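Local coordinates for D-alanyl-D-alanine carboxypeptidase (Penicillin binding protein) family protein (Francisella tularensis subsp. tularensis, PDB 6OSU) that probably trims the terminal D-alanine from peptidoglycan precursor peptides as a serine-type D-Ala-D-Ala carboxypeptidase of the peptidase S11 family, at residues A[120-125]-A[194-199]; A[70-75]-A[184-189]; A[394-399]-A[415-420]; A[330-335]-A[361-366]; A[25-30]-A[370-375]. All blocks are in the same frame, centred on the assembly; numbering follows the deposited sequence. Where two conformers were deposited one is given.

Interaction 1: A[120-125]-A[194-199]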
# COMPACT_ATOMS: atom_id res chain seq x y z
N MET A 120 -5.48 -9.94 14.22
CA MET A 120 -6.09 -8.72 13.69
C MET A 120 -5.93 -8.62 12.18
O MET A 120 -6.89 -8.33 11.46
CB MET A 120 -5.48 -7.50 14.39
CG MET A 120 -5.95 -6.15 13.86
SD MET A 120 -5.23 -4.82 14.84
CE MET A 120 -3.50 -5.25 14.79
N ASP A 121 -4.72 -8.88 11.68
CA ASP A 121 -4.43 -8.67 10.26
C ASP A 121 -4.95 -9.81 9.38
O ASP A 121 -5.49 -9.56 8.30
CB ASP A 121 -2.92 -8.51 10.05
CG ASP A 121 -2.36 -7.28 10.75
OD1 ASP A 121 -3.15 -6.37 11.10
OD2 ASP A 121 -1.13 -7.23 10.92
N VAL A 122 -4.78 -11.05 9.83
CA VAL A 122 -5.06 -12.21 8.99
C VAL A 122 -6.50 -12.67 9.14
O VAL A 122 -7.15 -13.03 8.16
CB VAL A 122 -4.07 -13.34 9.33
CG1 VAL A 122 -4.33 -14.57 8.47
CG2 VAL A 122 -2.64 -12.85 9.19
N VAL A 123 -7.00 -12.67 10.37
CA VAL A 123 -8.33 -13.19 10.68
C VAL A 123 -9.34 -12.07 10.89
O VAL A 123 -10.56 -12.34 10.90
CB VAL A 123 -8.22 -14.13 11.91
CG1 VAL A 123 -9.53 -14.26 12.69
CG2 VAL A 123 -7.75 -15.50 11.46
N SER A 124 -8.89 -10.82 10.99
CA SER A 124 -9.77 -9.67 11.23
C SER A 124 -10.50 -9.81 12.56
O SER A 124 -11.66 -9.40 12.69
CB SER A 124 -10.75 -9.47 10.07
OG SER A 124 -11.18 -8.13 10.00
N GLY A 125 -9.82 -10.37 13.55
CA GLY A 125 -10.45 -10.64 14.83
C GLY A 125 -10.70 -9.36 15.60
O GLY A 125 -9.76 -8.60 15.88
N TYR A 194 4.56 -5.37 8.29
CA TYR A 194 3.77 -5.54 7.08
C TYR A 194 3.85 -6.95 6.52
O TYR A 194 2.92 -7.38 5.81
CB TYR A 194 4.22 -4.54 6.01
CG TYR A 194 3.50 -4.76 4.70
CD1 TYR A 194 2.13 -4.55 4.60
CD2 TYR A 194 4.19 -5.20 3.58
CE1 TYR A 194 1.46 -4.77 3.40
CE2 TYR A 194 3.53 -5.42 2.37
CZ TYR A 194 2.17 -5.20 2.29
OH TYR A 194 1.51 -5.41 1.10
N LYS A 195 4.92 -7.70 6.82
CA LYS A 195 5.02 -9.07 6.35
C LYS A 195 3.89 -9.96 6.88
O LYS A 195 3.60 -10.99 6.28
CB LYS A 195 6.37 -9.68 6.74
CG LYS A 195 7.57 -9.03 6.08
CD LYS A 195 8.87 -9.70 6.51
CE LYS A 195 10.08 -8.89 6.09
NZ LYS A 195 11.08 -8.79 7.19
N VAL A 196 3.26 -9.57 7.99
CA VAL A 196 2.19 -10.39 8.57
C VAL A 196 1.00 -10.49 7.63
O VAL A 196 0.29 -11.50 7.62
CB VAL A 196 1.77 -9.82 9.94
CG1 VAL A 196 0.71 -10.70 10.59
CG2 VAL A 196 2.97 -9.69 10.86
N TYR A 197 0.78 -9.47 6.80
CA TYR A 197 -0.38 -9.47 5.92
C TYR A 197 -0.29 -10.54 4.84
O TYR A 197 -1.31 -10.85 4.21
CB TYR A 197 -0.57 -8.09 5.29
CG TYR A 197 -1.08 -7.06 6.27
CD1 TYR A 197 -2.41 -7.09 6.70
CD2 TYR A 197 -0.25 -6.07 6.77
CE1 TYR A 197 -2.89 -6.15 7.59
CE2 TYR A 197 -0.72 -5.13 7.67
CZ TYR A 197 -2.05 -5.18 8.08
OH TYR A 197 -2.53 -4.25 8.97
N ASP A 198 0.89 -11.11 4.61
CA ASP A 198 1.05 -12.18 3.63
C ASP A 198 0.77 -13.56 4.21
O ASP A 198 0.83 -14.55 3.47
CB ASP A 198 2.46 -12.13 3.03
CG ASP A 198 2.58 -12.93 1.74
OD1 ASP A 198 1.71 -12.77 0.86
OD2 ASP A 198 3.55 -13.71 1.61
N ASP A 199 0.46 -13.66 5.51
CA ASP A 199 0.14 -14.95 6.11
C ASP A 199 -1.11 -15.55 5.47
O ASP A 199 -2.14 -14.89 5.35
CB ASP A 199 -0.08 -14.80 7.62
CG ASP A 199 1.21 -14.55 8.38
OD1 ASP A 199 2.27 -14.40 7.73
OD2 ASP A 199 1.16 -14.51 9.62
O HOH W 1 -4.82 -4.74 10.05
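D121 and Y197 bring their CA atoms to 6.0 Å, where the last turn of helix 113-123 runs beside a loop with short helical turns ahead of strand 201-205. This is the active-site region of the carboxypeptidase (peptidase S11) domain. The helix widens into a pi-type turn over residues 120-123, and S124 then leaves helical geometry with positive phi; S124 is a predicted active-site residue, consistent with the serine of an SxN motif, and its OG is hydrogen-bonded to S64 and K278. In the loop, D199 N bonds back to V196 O.

The D121 carboxylate lies over one face of the Y197 ring, the two planes 24° apart. D121 CG sits 3.4 Å from Y197 CZ, and D121 OD2 is displaced toward the rim. Chi1 (-73°) sets Y197 CG beside its backbone N, and the ring end comes nearer to D121. One residue further along the helix, V122 CG2, anti to its carbonyl carbon, wedges between the loop's V196 O and D199 CB, 3.6 Å from the latter. A water ties the polar ends together, donating to D121 OD1 at 2.6 Å and hydrogen-bonded to Y197 OH at 2.6 Å.

Interaction 2: A[70-75]-A[184-189]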
# COMPACT_ATOMS: atom_id res chain seq x y z
N THR A 70 -5.20 0.70 13.32
CA THR A 70 -4.89 0.10 14.61
C THR A 70 -3.59 -0.68 14.54
O THR A 70 -2.71 -0.53 15.40
CB THR A 70 -6.04 -0.80 15.07
OG1 THR A 70 -7.25 -0.03 15.15
CG2 THR A 70 -5.74 -1.40 16.43
N SER A 71 -3.43 -1.49 13.50
CA SER A 71 -2.17 -2.21 13.30
C SER A 71 -1.02 -1.25 13.05
O SER A 71 0.11 -1.51 13.47
CB SER A 71 -2.32 -3.19 12.14
OG SER A 71 -1.09 -3.87 11.90
N TYR A 72 -1.29 -0.15 12.35
CA TYR A 72 -0.26 0.86 12.11
C TYR A 72 0.30 1.40 13.43
O TYR A 72 1.52 1.51 13.60
CB TYR A 72 -0.84 2.00 11.27
CG TYR A 72 0.14 3.08 10.85
CD1 TYR A 72 0.73 3.05 9.60
CD2 TYR A 72 0.45 4.13 11.71
CE1 TYR A 72 1.62 4.03 9.21
CE2 TYR A 72 1.34 5.12 11.32
CZ TYR A 72 1.92 5.06 10.07
OH TYR A 72 2.81 6.04 9.69
N ILE A 73 -0.58 1.73 14.36
CA ILE A 73 -0.14 2.28 15.64
C ILE A 73 0.60 1.22 16.45
O ILE A 73 1.57 1.53 17.16
CB ILE A 73 -1.35 2.86 16.40
CG1 ILE A 73 -1.83 4.13 15.70
CG2 ILE A 73 -1.00 3.10 17.85
CD1 ILE A 73 -3.14 4.66 16.22
N VAL A 74 0.17 -0.04 16.36
CA VAL A 74 0.86 -1.12 17.07
C VAL A 74 2.29 -1.25 16.58
O VAL A 74 3.23 -1.39 17.38
CB VAL A 74 0.09 -2.45 16.90
CG1 VAL A 74 0.89 -3.61 17.50
CG2 VAL A 74 -1.29 -2.35 17.55
N ALA A 75 2.50 -1.22 15.26
CA ALA A 75 3.85 -1.30 14.72
C ALA A 75 4.70 -0.13 15.18
O ALA A 75 5.89 -0.30 15.50
CB ALA A 75 3.81 -1.36 13.19
N ARG A 184 0.78 3.11 2.03
CA ARG A 184 2.13 3.47 1.61
C ARG A 184 3.02 3.79 2.81
O ARG A 184 4.17 3.35 2.87
CB ARG A 184 2.09 4.65 0.65
CG ARG A 184 3.44 5.04 0.08
CD ARG A 184 3.32 6.19 -0.91
NE ARG A 184 4.59 6.47 -1.58
CZ ARG A 184 5.26 7.62 -1.46
NH1 ARG A 184 4.78 8.60 -0.70
NH2 ARG A 184 6.41 7.78 -2.10
N SER A 185 2.49 4.55 3.78
CA SER A 185 3.26 4.82 4.99
C SER A 185 3.57 3.53 5.75
O SER A 185 4.67 3.37 6.29
CB SER A 185 2.48 5.79 5.88
OG SER A 185 3.19 6.09 7.06
N TYR A 186 2.62 2.60 5.78
CA TYR A 186 2.82 1.34 6.49
C TYR A 186 3.95 0.53 5.87
O TYR A 186 4.85 0.05 6.57
CB TYR A 186 1.51 0.55 6.47
CG TYR A 186 1.35 -0.48 7.57
CD1 TYR A 186 0.19 -0.52 8.33
CD2 TYR A 186 2.34 -1.41 7.83
CE1 TYR A 186 0.02 -1.46 9.33
CE2 TYR A 186 2.18 -2.36 8.83
CZ TYR A 186 1.02 -2.37 9.57
OH TYR A 186 0.86 -3.31 10.57
N ILE A 187 3.93 0.37 4.54
CA ILE A 187 5.00 -0.35 3.84
C ILE A 187 6.35 0.25 4.18
O ILE A 187 7.34 -0.47 4.39
CB ILE A 187 4.77 -0.33 2.32
CG1 ILE A 187 3.33 -0.69 1.97
CG2 ILE A 187 5.72 -1.29 1.63
CD1 ILE A 187 2.94 -1.99 2.48
N TYR A 188 6.43 1.57 4.21
CA TYR A 188 7.71 2.26 4.32
C TYR A 188 8.25 2.21 5.75
O TYR A 188 9.41 1.87 5.96
CB TYR A 188 7.56 3.70 3.83
CG TYR A 188 8.79 4.54 4.01
CD1 TYR A 188 9.87 4.41 3.14
CD2 TYR A 188 8.89 5.46 5.05
CE1 TYR A 188 11.01 5.18 3.30
CE2 TYR A 188 10.02 6.23 5.21
CZ TYR A 188 11.08 6.08 4.34
OH TYR A 188 12.21 6.85 4.50
N ASN A 189 7.41 2.54 6.73
CA ASN A 189 7.89 2.68 8.09
C ASN A 189 7.99 1.35 8.82
O ASN A 189 8.83 1.20 9.72
CB ASN A 189 6.98 3.64 8.87
CG ASN A 189 7.11 5.07 8.40
OD1 ASN A 189 6.21 5.61 7.75
ND2 ASN A 189 8.23 5.71 8.73
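Y72 and S185 share a hydroxyl-hydroxyl hydrogen bond, OH to OG 2.7 Å, in which either could be the donor. It joins helix 66-79 to helix 176-189 at one side of the contact. At the other side S71 OG lies at the edge of the Y186 ring, near its plane, and meets Y186 OH. The modelled OG to OH separation of 2.4 Å is very short, so its exact length is doubtful and the proton is not settled; S71 OG also has weak hydrogen bonds to D121 and Y197.

The segments run nearly parallel, their axes 10.8 Å apart and crossing at 23°, in the helical part of the penicillin-binding protein/serine beta-lactamase-type fold, where the helix of S71 and Y72 follows directly on the predicted nucleophile S64 and also carries K67. Between the two hydroxyl pairs the rings pass in opposite directions and form an offset edge-to-face pair, the edge of Y72 toward the face of Y186, planes 77° apart. CD1 of Y72 is 3.8 Å from CD1 of Y186. Chi1 (-176°) puts Y72 CG anti to the backbone N, and the end of the side chain comes nearer to helix 176-189. T70, which points away, has OG1 hydrogen-bonded to P164 O; N189 O accepts K79 NZ.

Interaction 3: A[394-399]-A[415-420]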
# COMPACT_ATOMS: atom_id res chain seq x y z
N GLN A 394 18.24 32.59 -9.09
CA GLN A 394 16.96 33.15 -9.49
C GLN A 394 16.18 32.13 -10.32
O GLN A 394 16.75 31.43 -11.15
CB GLN A 394 17.17 34.44 -10.29
CG GLN A 394 15.91 35.07 -10.85
CD GLN A 394 16.20 36.34 -11.64
OE1 GLN A 394 17.19 37.02 -11.38
NE2 GLN A 394 15.35 36.65 -12.61
N THR A 395 14.88 32.05 -10.06
CA THR A 395 14.02 31.12 -10.78
C THR A 395 13.71 31.68 -12.17
O THR A 395 13.13 32.77 -12.29
CB THR A 395 12.73 30.87 -10.00
OG1 THR A 395 13.05 30.43 -8.67
CG2 THR A 395 11.89 29.80 -10.69
N VAL A 396 14.08 30.94 -13.21
CA VAL A 396 13.94 31.41 -14.58
C VAL A 396 12.90 30.64 -15.38
O VAL A 396 12.58 31.05 -16.50
CB VAL A 396 15.29 31.38 -15.33
CG1 VAL A 396 16.24 32.42 -14.76
CG2 VAL A 396 15.90 30.00 -15.27
N GLY A 397 12.37 29.55 -14.84
CA GLY A 397 11.37 28.79 -15.58
C GLY A 397 11.24 27.39 -15.02
O GLY A 397 11.54 27.14 -13.85
N ASN A 398 10.78 26.49 -15.88
CA ASN A 398 10.53 25.10 -15.53
C ASN A 398 11.33 24.17 -16.44
O ASN A 398 11.42 24.41 -17.65
CB ASN A 398 9.04 24.75 -15.66
CG ASN A 398 8.18 25.49 -14.66
OD1 ASN A 398 8.51 25.60 -13.49
ND2 ASN A 398 7.04 25.99 -15.13
N LEU A 399 11.90 23.12 -15.86
CA LEU A 399 12.34 21.98 -16.66
C LEU A 399 11.11 21.13 -16.97
O LEU A 399 10.34 20.79 -16.07
CB LEU A 399 13.40 21.16 -15.93
CG LEU A 399 14.04 20.05 -16.78
CD1 LEU A 399 15.51 19.90 -16.45
CD2 LEU A 399 13.33 18.71 -16.62
N VAL A 415 13.01 25.50 -12.23
CA VAL A 415 14.46 25.43 -12.41
C VAL A 415 15.05 26.80 -12.07
O VAL A 415 14.41 27.84 -12.23
CB VAL A 415 14.82 24.99 -13.84
CG1 VAL A 415 14.75 26.15 -14.82
CG2 VAL A 415 16.18 24.33 -13.86
N VAL A 416 16.28 26.78 -11.58
CA VAL A 416 16.91 27.96 -11.02
C VAL A 416 18.21 28.24 -11.76
O VAL A 416 18.82 27.34 -12.35
CB VAL A 416 17.14 27.79 -9.50
CG1 VAL A 416 18.55 27.29 -9.21
CG2 VAL A 416 16.85 29.08 -8.77
N ALA A 417 18.64 29.50 -11.73
CA ALA A 417 19.82 29.93 -12.47
C ALA A 417 21.09 29.55 -11.72
O ALA A 417 21.20 29.76 -10.51
CB ALA A 417 19.78 31.43 -12.72
N MET A 418 22.05 28.98 -12.45
CA MET A 418 23.37 28.69 -11.91
C MET A 418 24.44 29.63 -12.43
O MET A 418 25.58 29.56 -11.95
CB MET A 418 23.76 27.24 -12.23
CG MET A 418 22.69 26.20 -11.89
SD MET A 418 22.97 25.34 -10.32
CE MET A 418 21.99 26.33 -9.19
N ASN A 419 24.12 30.49 -13.40
CA ASN A 419 25.03 31.49 -13.94
C ASN A 419 24.49 32.88 -13.67
O ASN A 419 23.44 33.07 -13.06
CB ASN A 419 25.23 31.30 -15.45
CG ASN A 419 26.12 30.13 -15.79
OD1 ASN A 419 25.69 29.18 -16.44
ND2 ASN A 419 27.38 30.19 -15.36
N ASN A 420 25.23 33.88 -14.16
CA ASN A 420 24.81 35.27 -14.19
C ASN A 420 24.82 35.74 -15.63
O ASN A 420 25.69 35.34 -16.42
CB ASN A 420 25.73 36.15 -13.34
CG ASN A 420 25.42 36.07 -11.86
OD1 ASN A 420 24.28 36.24 -11.45
ND2 ASN A 420 26.44 35.82 -11.05
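Q394 opens the ladder: its carbonyl O accepts A417 N at 2.8 Å, while V416 CG2 packs against the same oxygen and A417 CB lies close by. T395 pairs with V416 as an antiparallel non-hydrogen-bonded pair, and its CG2 rests 3.5 Å from V415 O. V396 departs from extended geometry (psi -9°) and gives its N to V415 O in a longer bond of 3.3 Å. Its CG2 meets V415 CG1 at 4.0 Å and its CG1 meets A417 CB; I390 packs on V396 and A417, V358 on V396 and V415. G397 comes next, where the backbone would crowd any side chain against V396 O. Its O takes V415 N at 2.7 Å, nearly straight at 171°. The register has slipped by one residue between T395 and G397, a beta bulge in the hairpin of strands 395-403 and 409-417. L399 N then passes beside V415 CB. Backbone bonds therefore carry the pairing through the bulge; V396, V415 and A417 add apolar contacts, while V416 packs with T395 on the other face.

Interaction 4: A[330-335]-A[361-366]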
# COMPACT_ATOMS: atom_id res chain seq x y z
N ASN A 330 8.63 2.95 -13.58
CA ASN A 330 9.27 4.02 -12.82
C ASN A 330 10.53 4.45 -13.56
O ASN A 330 11.40 3.61 -13.85
CB ASN A 330 9.59 3.59 -11.40
CG ASN A 330 8.39 3.67 -10.48
OD1 ASN A 330 7.28 3.97 -10.91
ND2 ASN A 330 8.60 3.39 -9.20
N VAL A 331 10.64 5.74 -13.87
CA VAL A 331 11.76 6.30 -14.61
C VAL A 331 12.24 7.56 -13.90
O VAL A 331 11.44 8.41 -13.50
CB VAL A 331 11.38 6.62 -16.07
CG1 VAL A 331 12.57 7.20 -16.81
CG2 VAL A 331 10.87 5.37 -16.78
N LEU A 332 13.56 7.68 -13.75
CA LEU A 332 14.18 8.91 -13.27
C LEU A 332 14.33 9.84 -14.46
O LEU A 332 15.31 9.76 -15.20
CB LEU A 332 15.52 8.63 -12.60
CG LEU A 332 16.23 9.85 -12.02
CD1 LEU A 332 15.49 10.37 -10.80
CD2 LEU A 332 17.68 9.55 -11.70
N LEU A 333 13.35 10.73 -14.65
CA LEU A 333 13.37 11.61 -15.81
C LEU A 333 14.41 12.71 -15.68
O LEU A 333 14.96 13.17 -16.69
CB LEU A 333 11.98 12.22 -16.02
CG LEU A 333 10.86 11.19 -16.15
CD1 LEU A 333 9.49 11.85 -16.08
CD2 LEU A 333 11.01 10.41 -17.44
N TYR A 334 14.70 13.15 -14.45
CA TYR A 334 15.69 14.19 -14.21
C TYR A 334 16.43 13.88 -12.92
O TYR A 334 15.81 13.75 -11.86
CB TYR A 334 15.05 15.58 -14.14
CG TYR A 334 16.02 16.67 -13.77
CD1 TYR A 334 16.93 17.15 -14.70
CD2 TYR A 334 16.04 17.22 -12.50
CE1 TYR A 334 17.83 18.15 -14.38
CE2 TYR A 334 16.93 18.22 -12.16
CZ TYR A 334 17.83 18.68 -13.11
OH TYR A 334 18.72 19.68 -12.78
N LYS A 335 17.75 13.75 -13.02
CA LYS A 335 18.62 13.58 -11.86
C LYS A 335 18.94 14.95 -11.29
O LYS A 335 19.37 15.85 -12.02
CB LYS A 335 19.89 12.83 -12.25
CG LYS A 335 20.82 12.51 -11.10
CD LYS A 335 22.07 11.81 -11.59
CE LYS A 335 21.73 10.62 -12.49
NZ LYS A 335 22.91 9.74 -12.73
N ASN A 361 17.44 21.30 -7.53
CA ASN A 361 17.92 20.37 -6.51
C ASN A 361 16.99 19.18 -6.32
O ASN A 361 17.29 18.31 -5.50
CB ASN A 361 18.11 21.10 -5.17
CG ASN A 361 16.86 21.84 -4.72
OD1 ASN A 361 15.79 21.73 -5.33
ND2 ASN A 361 16.99 22.60 -3.64
N GLN A 362 15.89 19.12 -7.06
CA GLN A 362 14.91 18.05 -6.93
C GLN A 362 15.09 17.02 -8.04
O GLN A 362 15.59 17.33 -9.12
CB GLN A 362 13.48 18.61 -6.98
CG GLN A 362 13.20 19.71 -5.98
CD GLN A 362 13.05 19.18 -4.57
OE1 GLN A 362 12.13 18.42 -4.28
NE2 GLN A 362 13.96 19.58 -3.69
N ASN A 363 14.69 15.79 -7.75
CA ASN A 363 14.59 14.78 -8.79
C ASN A 363 13.26 14.90 -9.51
O ASN A 363 12.32 15.56 -9.05
CB ASN A 363 14.72 13.37 -8.20
CG ASN A 363 16.08 13.11 -7.59
OD1 ASN A 363 17.11 13.31 -8.24
ND2 ASN A 363 16.09 12.65 -6.35
N ILE A 364 13.18 14.26 -10.67
CA ILE A 364 11.91 13.92 -11.30
C ILE A 364 11.91 12.41 -11.44
O ILE A 364 12.48 11.85 -12.39
CB ILE A 364 11.70 14.62 -12.65
CG1 ILE A 364 11.70 16.14 -12.47
CG2 ILE A 364 10.38 14.17 -13.26
CD1 ILE A 364 11.37 16.89 -13.75
N TYR A 365 11.29 11.73 -10.48
CA TYR A 365 11.15 10.28 -10.47
C TYR A 365 9.66 9.99 -10.56
O TYR A 365 8.92 10.24 -9.60
CB TYR A 365 11.78 9.69 -9.20
CG TYR A 365 11.81 8.18 -9.15
CD1 TYR A 365 12.46 7.44 -10.14
CD2 TYR A 365 11.22 7.49 -8.10
CE1 TYR A 365 12.50 6.06 -10.09
CE2 TYR A 365 11.25 6.11 -8.04
CZ TYR A 365 11.90 5.40 -9.03
OH TYR A 365 11.92 4.02 -8.97
N LYS A 366 9.22 9.48 -11.71
CA LYS A 366 7.80 9.44 -12.03
C LYS A 366 7.39 8.06 -12.54
O LYS A 366 8.18 7.35 -13.17
CB LYS A 366 7.44 10.52 -13.06
CG LYS A 366 5.96 10.88 -13.12
CD LYS A 366 5.70 11.98 -14.14
CE LYS A 366 4.23 12.05 -14.54
NZ LYS A 366 3.37 12.73 -13.53
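Y365 faces L332 as a non-hydrogen-bonded pair of the two-stranded antiparallel sheet 328-334/364-369 in the C-terminal domain. Its CB touches L332 CD1 at 4.1 Å. CG is anti to the backbone N (chi1 -174°); the ring's CD1 lies 3.6 Å from V331 O, with L332 at the ring edge. The side chains of Y365 and N330 cross at about a right angle, CE1 and CZ near N330 CB, and the hydroxyl at the tip reaches that same CB at 3.4 Å. Beyond the ring, V331 and K366 exchange two nearly straight backbone bonds of 3.0 Å. The ladder then breaks into a classic beta bulge: L333 N, weakly, and Y334 N, at 3.3 Å, both point to I364 O, and I364 N returns to Y334 O. On the opposite face, I364 CG2 packs on L333 CB and its CG1 on Y334 CB, while Y334 OH is hydrogen-bonded to S338 and S360. One carbonyl thus serves two amides across the bulge, and the apolar face that results lies against L399 and I401 of the neighbouring sheet.

Interaction 5: A[25-30]-A[370-375]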
# COMPACT_ATOMS: atom_id res chain seq x y z
N ASP A 25 5.88 4.77 -35.24
CA ASP A 25 5.13 4.05 -34.22
C ASP A 25 4.12 4.98 -33.57
O ASP A 25 4.41 6.14 -33.28
CB ASP A 25 6.08 3.47 -33.17
CG ASP A 25 7.53 3.42 -33.64
OD1 ASP A 25 8.44 3.60 -32.81
OD2 ASP A 25 7.76 3.21 -34.86
N ILE A 26 2.92 4.46 -33.34
CA ILE A 26 1.83 5.23 -32.74
C ILE A 26 1.89 5.03 -31.23
O ILE A 26 1.86 3.90 -30.74
CB ILE A 26 0.47 4.81 -33.31
CG1 ILE A 26 0.57 3.47 -34.06
CG2 ILE A 26 -0.07 5.87 -34.24
CD1 ILE A 26 0.57 2.24 -33.17
N ILE A 27 1.99 6.14 -30.49
CA ILE A 27 2.05 6.07 -29.04
C ILE A 27 0.70 5.64 -28.50
O ILE A 27 -0.34 6.23 -28.84
CB ILE A 27 2.48 7.42 -28.45
CG1 ILE A 27 3.86 7.82 -28.98
CG2 ILE A 27 2.50 7.37 -26.93
CD1 ILE A 27 4.29 9.22 -28.60
N ILE A 28 0.70 4.61 -27.66
CA ILE A 28 -0.53 4.06 -27.09
C ILE A 28 -0.71 4.66 -25.70
O ILE A 28 0.12 4.44 -24.81
CB ILE A 28 -0.47 2.53 -27.00
CG1 ILE A 28 0.12 1.95 -28.29
CG2 ILE A 28 -1.84 1.95 -26.69
CD1 ILE A 28 -0.90 1.41 -29.27
N ARG A 29 -1.78 5.45 -25.52
CA ARG A 29 -2.07 5.90 -24.17
C ARG A 29 -2.79 4.80 -23.40
O ARG A 29 -3.58 4.05 -23.99
CB ARG A 29 -2.93 7.17 -24.18
CG ARG A 29 -2.47 8.25 -25.15
CD ARG A 29 -2.47 9.64 -24.52
NE ARG A 29 -3.64 9.91 -23.68
CZ ARG A 29 -3.57 10.32 -22.41
NH1 ARG A 29 -2.38 10.52 -21.84
NH2 ARG A 29 -4.67 10.55 -21.72
N PRO A 30 -2.53 4.66 -22.11
CA PRO A 30 -3.29 3.68 -21.31
C PRO A 30 -4.76 4.07 -21.25
O PRO A 30 -5.10 5.23 -21.02
CB PRO A 30 -2.62 3.76 -19.93
CG PRO A 30 -1.26 4.33 -20.19
CD PRO A 30 -1.44 5.28 -21.34
N LYS A 370 4.77 2.62 -19.96
CA LYS A 370 5.91 2.01 -20.64
C LYS A 370 6.03 2.52 -22.07
O LYS A 370 7.14 2.73 -22.57
CB LYS A 370 5.77 0.49 -20.66
CG LYS A 370 6.15 -0.22 -19.38
CD LYS A 370 6.34 -1.71 -19.65
CE LYS A 370 5.45 -2.57 -18.78
NZ LYS A 370 5.84 -2.54 -17.34
N THR A 371 4.89 2.74 -22.74
CA THR A 371 4.90 3.16 -24.13
C THR A 371 5.37 4.60 -24.31
O THR A 371 5.72 4.98 -25.43
CB THR A 371 3.50 3.00 -24.72
OG1 THR A 371 2.55 3.66 -23.87
CG2 THR A 371 3.14 1.53 -24.83
N TYR A 372 5.39 5.40 -23.24
CA TYR A 372 5.87 6.78 -23.36
C TYR A 372 7.39 6.87 -23.32
O TYR A 372 7.96 7.81 -23.89
CB TYR A 372 5.31 7.65 -22.23
CG TYR A 372 3.85 8.05 -22.33
CD1 TYR A 372 3.32 9.00 -21.46
CD2 TYR A 372 3.00 7.47 -23.27
CE1 TYR A 372 2.00 9.37 -21.53
CE2 TYR A 372 1.67 7.84 -23.34
CZ TYR A 372 1.18 8.79 -22.46
OH TYR A 372 -0.14 9.17 -22.51
N VAL A 373 8.05 5.92 -22.66
CA VAL A 373 9.44 6.13 -22.23
C VAL A 373 10.37 6.49 -23.38
O VAL A 373 11.09 7.50 -23.26
CB VAL A 373 9.93 4.92 -21.42
CG1 VAL A 373 11.43 5.02 -21.18
CG2 VAL A 373 9.18 4.84 -20.10
N PRO A 374 10.43 5.75 -24.49
CA PRO A 374 11.38 6.11 -25.55
C PRO A 374 11.06 7.42 -26.25
O PRO A 374 11.85 7.85 -27.10
CB PRO A 374 11.28 4.93 -26.52
CG PRO A 374 9.93 4.37 -26.31
CD PRO A 374 9.67 4.53 -24.84
N TYR A 375 9.96 8.09 -25.92
CA TYR A 375 9.55 9.31 -26.61
C TYR A 375 9.61 10.55 -25.72
O TYR A 375 9.21 11.63 -26.17
CB TYR A 375 8.14 9.15 -27.17
CG TYR A 375 8.07 8.16 -28.31
CD1 TYR A 375 8.07 8.60 -29.63
CD2 TYR A 375 8.04 6.80 -28.06
CE1 TYR A 375 8.02 7.70 -30.67
CE2 TYR A 375 7.99 5.89 -29.10
CZ TYR A 375 7.98 6.35 -30.40
OH TYR A 375 7.93 5.44 -31.43
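I27 fits between two tyrosines, and this is the close-packed part of the contact. Its CG1 sits over the centre of the Y375 ring, 4.2 Å from the centroid and 7° off the normal, a CH-pi contact, with CD1 further along the same face near Y375 CG. Its CG2 goes the other way and reaches Y372 CD2 at 3.7 Å. With CG1 anti to the carbonyl carbon (chi1 -60°) and CG2 anti to the backbone N, the branches face different rings. Just past I27, T371 OG1 donates to I28 O at 2.7 Å, in the plane of that carbonyl, and pins the extended chain onto the turn.

The ends are looser and more open to solvent. R29 is exposed and its chain is bent; in one of its two conformers NH1 donates to Y372 OH at 2.7 Å, guanidinium and ring planes 27° apart, which makes this bond less certain. At the other end the D25 carboxylate comes up to the edge of Y375 at its hydroxyl, but the modelled closeness is a clash and its detail is doubtful.

The contact joins the N-terminal lead-in of the chain to the C-terminal domain, in the loop between strands 364-369 and 376-382. I27, Y372 and Y375 all pack on L403 of strand 395-403, while P30 touches Y328 of strand 328-334 and P369 of strand 364-369.

In the fold
Four contacts form two groups and a fifth bridges them. Interactions 1 and 2 belong to the carboxypeptidase domain; their centres are 12 Å apart, their segments alternate along the chain, and they meet where S71 lies beside D121 and Y197, next to predicted catalytic residues. Interaction 4 and then 3 follow in the C-terminal domain, centres 18 Å apart, with L399 of interaction 3 packing on Y334 and I364 across two sheets. Interaction 5 encloses interactions 1, 2 and 4 in sequence, closing the N-terminal segment onto the C-terminal domain, and touches interaction 4 through V331 and V373. Interactions 1 and 3 are about 49 Å apart, centre to centre, which separates the predicted catalytic site from the distal sheet.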